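Local coordinates for protein beta-n-acetylhexosaminidase (Streptococcus pneumoniae, PDB 4AZI) that hydrolyses terminal beta-linked N-acetylhexosamine residues from glycans, as a family 20 catalytic module of the pneumococcal exo-beta-D-N-acetylglucosaminidase StrH, at residues S35-Y39 and F357-N362; W194-K198 and D229-Y233. The protein carries 2 engineered substitutions. All coordinates share one frame; numbering follows the deposited sequence.

Interaction 1 of 2, residues S35-Y39 and F357-N362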
ATOM      1  N   SER A  35       2.079   5.347  14.636  1.00 13.98           N
ATOM      2  CA  SER A  35       3.240   5.409  15.523  1.00 14.29           C
ATOM      3  C   SER A  35       2.891   5.108  16.983  1.00 14.23           C
ATOM      4  O   SER A  35       3.667   4.458  17.685  1.00 14.42           O
ATOM      5  CB  SER A  35       3.924   6.770  15.428  1.00 14.32           C
ATOM      6  OG  SER A  35       5.029   6.812  16.312  1.00 15.31           O
ATOM      7  N   GLU A  36       1.732   5.581  17.439  1.00 14.22           N
ATOM      8  CA  GLU A  36       1.347   5.367  18.825  1.00 14.66           C
ATOM      9  C   GLU A  36       0.923   3.920  19.064  1.00 13.92           C
ATOM     10  O   GLU A  36       1.171   3.359  20.140  1.00 13.83           O
ATOM     11  CB  GLU A  36       0.229   6.328  19.245  1.00 15.92           C
ATOM     12  CG  GLU A  36      -1.164   5.720  19.224  1.00 17.79           C
ATOM     13  CD  GLU A  36      -2.170   6.503  20.051  1.00 18.95           C
ATOM     14  OE1 GLU A  36      -2.358   7.705  19.770  1.00 20.10           O
ATOM     15  OE2 GLU A  36      -2.771   5.908  20.972  1.00 19.63           O
ATOM     16  N   LEU A  37       0.290   3.327  18.054  1.00 12.85           N
ATOM     17  CA  LEU A  37      -0.274   1.987  18.169  1.00 12.48           C
ATOM     18  C   LEU A  37       0.773   0.909  17.873  1.00 12.47           C
ATOM     19  O   LEU A  37       0.539  -0.273  18.125  1.00 12.70           O
ATOM     20  CB  LEU A  37      -1.503   1.840  17.256  1.00 12.29           C
ATOM     21  CG  LEU A  37      -2.744   2.678  17.622  1.00 12.08           C
ATOM     22  CD1 LEU A  37      -3.792   2.632  16.518  1.00 12.27           C
ATOM     23  CD2 LEU A  37      -3.345   2.246  18.953  1.00 11.93           C
ATOM     24  N   GLY A  38       1.925   1.326  17.353  1.00 12.25           N
ATOM     25  CA  GLY A  38       3.056   0.416  17.144  1.00 12.31           C
ATOM     26  C   GLY A  38       3.162  -0.251  15.787  1.00 12.25           C
ATOM     27  O   GLY A  38       3.856  -1.273  15.641  1.00 12.37           O
ATOM     28  N   TYR A  39       2.490   0.328  14.793  1.00 12.37           N
ATOM     29  CA  TYR A  39       2.663  -0.049  13.388  1.00 12.37           C
ATOM     30  C   TYR A  39       4.069   0.306  12.916  1.00 12.53           C
ATOM     31  O   TYR A  39       4.772   1.061  13.585  1.00 12.63           O
ATOM     32  CB  TYR A  39       1.634   0.679  12.513  1.00 12.34           C
ATOM     33  CG  TYR A  39       0.230   0.157  12.668  1.00 12.33           C
ATOM     34  CD1 TYR A  39      -0.578   0.556  13.744  1.00 12.11           C
ATOM     35  CD2 TYR A  39      -0.298  -0.738  11.738  1.00 12.39           C
ATOM     36  CE1 TYR A  39      -1.865   0.063  13.897  1.00 12.01           C
ATOM     37  CE2 TYR A  39      -1.586  -1.233  11.876  1.00 12.53           C
ATOM     38  CZ  TYR A  39      -2.367  -0.826  12.957  1.00 12.43           C
ATOM     39  OH  TYR A  39      -3.639  -1.332  13.085  1.00 12.20           O
ATOM     40  N   PHE A 357       3.033  -5.545  17.842  1.00 15.90           N
ATOM     41  CA  PHE A 357       3.061  -4.089  17.773  1.00 16.04           C
ATOM     42  C   PHE A 357       3.956  -3.466  18.829  1.00 16.33           C
ATOM     43  O   PHE A 357       4.007  -3.935  19.969  1.00 16.33           O
ATOM     44  CB  PHE A 357       1.636  -3.539  17.876  1.00 15.87           C
ATOM     45  CG  PHE A 357       0.813  -3.776  16.639  1.00 15.90           C
ATOM     46  CD1 PHE A 357       0.314  -5.046  16.346  1.00 15.76           C
ATOM     47  CD2 PHE A 357       0.561  -2.739  15.749  1.00 16.01           C
ATOM     48  CE1 PHE A 357      -0.432  -5.268  15.197  1.00 16.02           C
ATOM     49  CE2 PHE A 357      -0.188  -2.956  14.599  1.00 15.57           C
ATOM     50  CZ  PHE A 357      -0.686  -4.220  14.322  1.00 15.99           C
ATOM     51  N   ARG A 358       4.653  -2.399  18.445  1.00 16.42           N
ATOM     52  CA  ARG A 358       5.510  -1.660  19.367  1.00 16.46           C
ATOM     53  C   ARG A 358       4.697  -0.940  20.427  1.00 16.66           C
ATOM     54  O   ARG A 358       3.527  -0.592  20.208  1.00 15.95           O
ATOM     55  CB  ARG A 358       6.361  -0.621  18.622  1.00 16.43           C
ATOM     56  CG  ARG A 358       7.522  -1.191  17.818  1.00 16.57           C
ATOM     57  CD  ARG A 358       8.382  -0.072  17.250  1.00 16.79           C
ATOM     58  NE  ARG A 358       9.427   0.343  18.184  1.00 17.68           N
ATOM     59  CZ  ARG A 358      10.169   1.447  18.065  1.00 18.09           C
ATOM     60  NH1 ARG A 358       9.986   2.284  17.044  1.00 18.41           N
ATOM     61  NH2 ARG A 358      11.102   1.714  18.976  1.00 18.28           N
ATOM     62  N   ALA A 359       5.330  -0.724  21.580  1.00 16.61           N
ATOM     63  CA  ALA A 359       4.838   0.232  22.569  1.00 16.80           C
ATOM     64  C   ALA A 359       4.845   1.635  21.955  1.00 16.83           C
ATOM     65  O   ALA A 359       5.406   1.849  20.878  1.00 16.59           O
ATOM     66  CB  ALA A 359       5.710   0.182  23.815  1.00 17.12           C
ATOM     67  N   ASN A 360       4.206   2.587  22.627  1.00 17.39           N
ATOM     68  CA  ASN A 360       4.146   3.961  22.149  1.00 17.16           C
ATOM     69  C   ASN A 360       5.354   4.757  22.629  1.00 17.45           C
ATOM     70  O   ASN A 360       5.491   5.035  23.824  1.00 17.23           O
ATOM     71  CB  ASN A 360       2.837   4.627  22.591  1.00 17.24           C
ATOM     72  CG  ASN A 360       2.703   6.062  22.110  1.00 17.50           C
ATOM     73  OD1 ASN A 360       3.574   6.605  21.422  1.00 17.59           O
ATOM     74  ND2 ASN A 360       1.595   6.690  22.475  1.00 17.59           N
ATOM     75  N   TYR A 361       6.204   5.132  21.680  1.00 17.21           N
ATOM     76  CA  TYR A 361       7.475   5.795  21.965  1.00 17.78           C
ATOM     77  C   TYR A 361       7.445   7.310  21.795  1.00 18.43           C
ATOM     78  O   TYR A 361       8.495   7.958  21.839  1.00 18.57           O
ATOM     79  CB  TYR A 361       8.594   5.173  21.111  1.00 17.51           C
ATOM     80  CG  TYR A 361       9.120   3.902  21.728  1.00 17.59           C
ATOM     81  CD1 TYR A 361      10.128   3.945  22.689  1.00 17.78           C
ATOM     82  CD2 TYR A 361       8.587   2.659  21.380  1.00 17.50           C
ATOM     83  CE1 TYR A 361      10.604   2.788  23.280  1.00 17.66           C
ATOM     84  CE2 TYR A 361       9.054   1.495  21.965  1.00 17.72           C
ATOM     85  CZ  TYR A 361      10.060   1.571  22.918  1.00 18.01           C
ATOM     86  OH  TYR A 361      10.528   0.426  23.510  1.00 18.33           O
ATOM     87  N   ASN A 362       6.251   7.875  21.621  1.00 19.24           N
ATOM     88  CA  ASN A 362       6.121   9.315  21.377  1.00 20.09           C
ATOM     89  C   ASN A 362       6.468  10.191  22.575  1.00 19.73           C
ATOM     90  O   ASN A 362       7.187  11.179  22.425  1.00 20.06           O
ATOM     91  CB  ASN A 362       4.746   9.671  20.815  1.00 20.74           C
ATOM     92  CG  ASN A 362       4.636   9.381  19.330  1.00 21.91           C
ATOM     93  OD1 ASN A 362       5.347   9.975  18.505  1.00 21.75           O
ATOM     94  ND2 ASN A 362       3.745   8.460  18.978  1.00 21.97           N
TER
HETATM   95  O   HOH W   1       6.085   3.825  18.931  1.00 25.53           O
HETATM   96  O   HOH W   2       1.645   0.890  21.240  1.00 13.14           O

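Interaction 2 of 2, residues W194-K198 and D229-Y233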
ATOM      1  N   TRP A 194      -8.640 -12.485 -15.711  1.00 12.43           N
ATOM      2  CA  TRP A 194      -7.583 -13.473 -15.985  1.00 11.83           C
ATOM      3  C   TRP A 194      -8.022 -14.546 -16.938  1.00 12.27           C
ATOM      4  O   TRP A 194      -7.260 -14.958 -17.829  1.00 11.96           O
ATOM      5  CB  TRP A 194      -7.047 -14.058 -14.674  1.00 11.56           C
ATOM      6  CG  TRP A 194      -6.776 -12.951 -13.685  1.00 11.13           C
ATOM      7  CD1 TRP A 194      -7.484 -12.641 -12.526  1.00 11.10           C
ATOM      8  CD2 TRP A 194      -5.773 -11.899 -13.807  1.00 10.98           C
ATOM      9  NE1 TRP A 194      -6.969 -11.514 -11.920  1.00 10.73           N
ATOM     10  CE2 TRP A 194      -5.941 -11.026 -12.636  1.00 10.58           C
ATOM     11  CE3 TRP A 194      -4.767 -11.618 -14.719  1.00 10.87           C
ATOM     12  CZ2 TRP A 194      -5.128  -9.932 -12.417  1.00 10.72           C
ATOM     13  CZ3 TRP A 194      -3.952 -10.504 -14.485  1.00 10.59           C
ATOM     14  CH2 TRP A 194      -4.139  -9.680 -13.364  1.00 10.58           C
ATOM     15  N   TYR A 195      -9.254 -15.010 -16.762  1.00 12.77           N
ATOM     16  CA  TYR A 195      -9.881 -15.919 -17.708  1.00 13.00           C
ATOM     17  C   TYR A 195      -9.896 -15.305 -19.123  1.00 12.77           C
ATOM     18  O   TYR A 195      -9.581 -15.988 -20.088  1.00 12.34           O
ATOM     19  CB  TYR A 195     -11.285 -16.315 -17.226  1.00 14.19           C
ATOM     20  CG  TYR A 195     -11.996 -17.318 -18.115  1.00 15.46           C
ATOM     21  CD1 TYR A 195     -11.491 -18.607 -18.301  1.00 16.28           C
ATOM     22  CD2 TYR A 195     -13.180 -16.977 -18.760  1.00 16.10           C
ATOM     23  CE1 TYR A 195     -12.146 -19.525 -19.118  1.00 16.90           C
ATOM     24  CE2 TYR A 195     -13.837 -17.882 -19.580  1.00 16.86           C
ATOM     25  CZ  TYR A 195     -13.314 -19.149 -19.759  1.00 16.87           C
ATOM     26  OH  TYR A 195     -13.980 -20.033 -20.568  1.00 17.12           O
ATOM     27  N   TYR A 196     -10.205 -14.015 -19.241  1.00 12.78           N
ATOM     28  CA  TYR A 196     -10.229 -13.344 -20.558  1.00 13.24           C
ATOM     29  C   TYR A 196      -8.842 -13.206 -21.190  1.00 13.47           C
ATOM     30  O   TYR A 196      -8.685 -13.431 -22.396  1.00 13.46           O
ATOM     31  CB  TYR A 196     -10.909 -11.979 -20.487  1.00 13.55           C
ATOM     32  CG  TYR A 196     -12.422 -12.012 -20.535  1.00 13.75           C
ATOM     33  CD1 TYR A 196     -13.165 -12.645 -19.533  1.00 13.85           C
ATOM     34  CD2 TYR A 196     -13.115 -11.377 -21.564  1.00 13.80           C
ATOM     35  CE1 TYR A 196     -14.552 -12.660 -19.571  1.00 14.15           C
ATOM     36  CE2 TYR A 196     -14.506 -11.376 -21.599  1.00 13.74           C
ATOM     37  CZ  TYR A 196     -15.215 -12.020 -20.603  1.00 13.93           C
ATOM     38  OH  TYR A 196     -16.591 -12.028 -20.628  1.00 14.17           O
ATOM     39  N   LEU A 197      -7.839 -12.859 -20.379  1.00 13.54           N
ATOM     40  CA  LEU A 197      -6.453 -12.846 -20.840  1.00 13.57           C
ATOM     41  C   LEU A 197      -6.012 -14.194 -21.414  1.00 13.89           C
ATOM     42  O   LEU A 197      -5.451 -14.237 -22.509  1.00 13.64           O
ATOM     43  CB  LEU A 197      -5.490 -12.422 -19.723  1.00 13.49           C
ATOM     44  CG  LEU A 197      -5.400 -10.938 -19.348  1.00 13.51           C
ATOM     45  CD1 LEU A 197      -4.411 -10.791 -18.207  1.00 13.10           C
ATOM     46  CD2 LEU A 197      -4.969 -10.082 -20.533  1.00 13.25           C
ATOM     47  N   LYS A 198      -6.271 -15.285 -20.694  1.00 14.25           N
ATOM     48  CA  LYS A 198      -5.854 -16.617 -21.162  1.00 15.29           C
ATOM     49  C   LYS A 198      -6.574 -17.008 -22.453  1.00 15.60           C
ATOM     50  O   LYS A 198      -5.951 -17.523 -23.394  1.00 15.88           O
ATOM     51  CB  LYS A 198      -6.036 -17.687 -20.069  1.00 15.58           C
ATOM     52  CG  LYS A 198      -5.033 -17.546 -18.928  1.00 15.95           C
ATOM     53  CD  LYS A 198      -4.951 -18.788 -18.046  1.00 16.50           C
ATOM     54  CE  LYS A 198      -3.710 -18.712 -17.162  1.00 16.59           C
ATOM     55  NZ  LYS A 198      -3.658 -19.695 -16.033  1.00 16.68           N
ATOM     56  N   ASP A 229      -3.326 -11.429  -7.374  1.00 10.63           N
ATOM     57  CA  ASP A 229      -4.280 -11.860  -8.427  1.00 11.08           C
ATOM     58  C   ASP A 229      -3.647 -12.449  -9.691  1.00 11.15           C
ATOM     59  O   ASP A 229      -3.994 -13.551 -10.115  1.00 11.20           O
ATOM     60  CB  ASP A 229      -5.187 -10.702  -8.875  1.00 11.16           C
ATOM     61  CG  ASP A 229      -5.857  -9.985  -7.722  1.00 11.36           C
ATOM     62  OD1 ASP A 229      -5.188  -9.691  -6.712  1.00 11.23           O
ATOM     63  OD2 ASP A 229      -7.056  -9.684  -7.849  1.00 11.94           O
ATOM     64  N   GLY A 230      -2.727 -11.702 -10.294  1.00 11.47           N
ATOM     65  CA  GLY A 230      -2.251 -12.031 -11.626  1.00 11.53           C
ATOM     66  C   GLY A 230      -1.165 -13.076 -11.657  1.00 11.76           C
ATOM     67  O   GLY A 230      -0.744 -13.485 -12.729  1.00 12.00           O
ATOM     68  N   PHE A 231      -0.695 -13.505 -10.488  1.00 11.84           N
ATOM     69  CA  PHE A 231       0.472 -14.384 -10.407  1.00 11.96           C
ATOM     70  C   PHE A 231       0.105 -15.865 -10.393  1.00 12.03           C
ATOM     71  O   PHE A 231      -0.603 -16.334  -9.496  1.00 12.16           O
ATOM     72  CB  PHE A 231       1.337 -14.024  -9.189  1.00 11.91           C
ATOM     73  CG  PHE A 231       2.098 -12.730  -9.341  1.00 12.12           C
ATOM     74  CD1 PHE A 231       1.451 -11.501  -9.207  1.00 12.32           C
ATOM     75  CD2 PHE A 231       3.461 -12.740  -9.625  1.00 12.02           C
ATOM     76  CE1 PHE A 231       2.151 -10.310  -9.355  1.00 12.61           C
ATOM     77  CE2 PHE A 231       4.169 -11.554  -9.765  1.00 12.56           C
ATOM     78  CZ  PHE A 231       3.514 -10.332  -9.630  1.00 12.51           C
ATOM     79  N   TYR A 232       0.611 -16.591 -11.382  1.00 12.19           N
ATOM     80  CA  TYR A 232       0.353 -18.020 -11.537  1.00 12.51           C
ATOM     81  C   TYR A 232      -1.118 -18.354 -11.391  1.00 12.64           C
ATOM     82  O   TYR A 232      -1.505 -19.167 -10.556  1.00 12.36           O
ATOM     83  CB  TYR A 232       1.228 -18.824 -10.569  1.00 12.62           C
ATOM     84  CG  TYR A 232       2.684 -18.706 -10.941  1.00 12.85           C
ATOM     85  CD1 TYR A 232       3.259 -19.593 -11.844  1.00 12.80           C
ATOM     86  CD2 TYR A 232       3.476 -17.685 -10.421  1.00 12.56           C
ATOM     87  CE1 TYR A 232       4.581 -19.472 -12.212  1.00 13.11           C
ATOM     88  CE2 TYR A 232       4.804 -17.563 -10.778  1.00 12.73           C
ATOM     89  CZ  TYR A 232       5.349 -18.464 -11.674  1.00 12.81           C
ATOM     90  OH  TYR A 232       6.657 -18.359 -12.048  1.00 12.95           O
ATOM     91  N   TYR A 233      -1.941 -17.699 -12.203  1.00 13.20           N
ATOM     92  CA  TYR A 233      -3.394 -17.867 -12.126  1.00 13.66           C
ATOM     93  C   TYR A 233      -3.735 -19.346 -12.243  1.00 14.38           C
ATOM     94  O   TYR A 233      -3.121 -20.069 -13.036  1.00 14.21           O
ATOM     95  CB  TYR A 233      -4.086 -17.057 -13.226  1.00 13.43           C
ATOM     96  CG  TYR A 233      -5.599 -17.102 -13.183  1.00 13.18           C
ATOM     97  CD1 TYR A 233      -6.316 -16.390 -12.215  1.00 12.70           C
ATOM     98  CD2 TYR A 233      -6.315 -17.839 -14.122  1.00 13.12           C
ATOM     99  CE1 TYR A 233      -7.710 -16.418 -12.189  1.00 12.97           C
ATOM    100  CE2 TYR A 233      -7.701 -17.881 -14.103  1.00 12.82           C
ATOM    101  CZ  TYR A 233      -8.394 -17.174 -13.136  1.00 12.58           C
ATOM    102  OH  TYR A 233      -9.766 -17.224 -13.125  1.00 12.17           O
TER
HETATM  103  O   HOH W   3     -10.427 -14.588 -14.067  1.00 12.14           O

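Interaction 1 of 2, residues S35-Y39 and F357-N362
Gly38 and Arg358 bring the two backbones together, their CA atoms 3.9 Å apart where helix 24-37 ends and the irregular segment 357-362 runs past it. Gly38 is the first residue to leave the helix, with phi at 92°, a value that suits glycine, and its lack of a side chain lets Arg358 O come close. Arg358 N donates to Gly38 O (3.1 Å), in the carbonyl plane and on a lone pair, while Gly38 CA makes a CA-H...O contact with Arg358 O. That same Arg358 O shares a water with Glu36 O, 2.6 Å and 2.7 Å from it respectively. A second water joins Ser35 O to Ala359 O and accepts from Tyr361 N.

Among the side chains, Phe357 and Tyr39 make a T-shaped pair, planes at 79°. The edge atom Phe357 CE2 stands over the centre of the Tyr39 ring, 3.5 Å from Tyr39 CZ. Tyr39 OH is anchored beyond, on Met346 O of helix 339-352. At the other end, Asn360 extends its amide alongside Glu36, with CG anti to the backbone N (chi1 -179°), which puts Asn360 ND2 3.5 Å from Glu36 CB. Its OD1 closes an Asx turn by accepting from Asn362 N (3.0 Å), and Asn362 ND2 reaches the same oxygen from the opposite face of the amide. Asn362 ND2 also gives a weak bond to Ser35 OG, whereas Asn362 OD1 accepts a hydrogen bond from Lys107 NZ.

Backbone and water bonds thus carry much of the join between the C-terminus of helix 24-37 and the linker from helix 339-352 to helix 362-368, with the aromatic pair packed against helix 339-352 and strand 10-16. The close approach at Gly38 depends on its having no side chain.

Interaction 2 of 2, residues W194-K198 and D229-Y233
Trp194 meets the loop 229-233 mainly through CH-pi contacts, in two directions. Gly230 CA lies over one face of the indole, 3.6 Å from the centroid of the Trp194 six-membered ring and 15° off its normal. Trp194 in turn offers its own CB to the Tyr233 ring: the methylene sits above the ring centre, 3.4 Å from the Tyr233 centroid. Tyr233 is swung into this place with CG anti to its N (chi1 -177°). The two ring systems themselves meet obliquely, planes at 38°.

Asp229 packs its CB methylene against the indole, 3.6 Å from Trp194 NE1, and the two side chains cross at about a right angle. The indole N-H is spent on Tyr257 OH, and that same hydroxyl is hydrogen-bonded to Asp229 OD2, while Asp229 OD1 bonds with Trp250 NE1.

Direct hydrogen bonding between the segments is slight. Lys198, its chain extended beyond CG, sends NZ to Tyr233 O in a weak bond of 3.1 Å, the ammonium lying at the edge of the Tyr233 ring, near its plane. Water adds one bridge: it accepts from Tyr195 N at 3.0 Å and is 2.9 Å from Tyr233 OH, which also has Asn258 N as a partner.

Tyr257 and Trp250 both line the inhibitor pocket, and the Asp229 side chain is about 5 Å from the bound inhibitor. This is consistent with a second-shell role for Asp229, one carboxylate oxygen bonded to Tyr257 and the other to Trp250. Because the Trp194 N-H and Asp229 OD2 both bond to Tyr257 OH, that one pocket hydroxyl ties helix 193-199 to the loop.

In the fold
The two contacts lie on opposite sides of the chain's centre, about 39 Å between their centres and about 21 Å between nearest atoms, and they share no helix or strand. Along the chain, both segments of interaction 2 fall between 35-39 and 357-362. Interaction 1 joins the helix following the first barrel strand, 10-16, to the chain leaving helix 339-352, which follows the last strand, 321-329; it is one place where the chain leading to the C-terminal helices packs on the TIM barrel, remote from the inhibitor pocket. Interaction 2 belongs to the barrel's loops and borders that pocket: helix 193-199, between strands 176-180 and 223-227, meets the loop after 223-227.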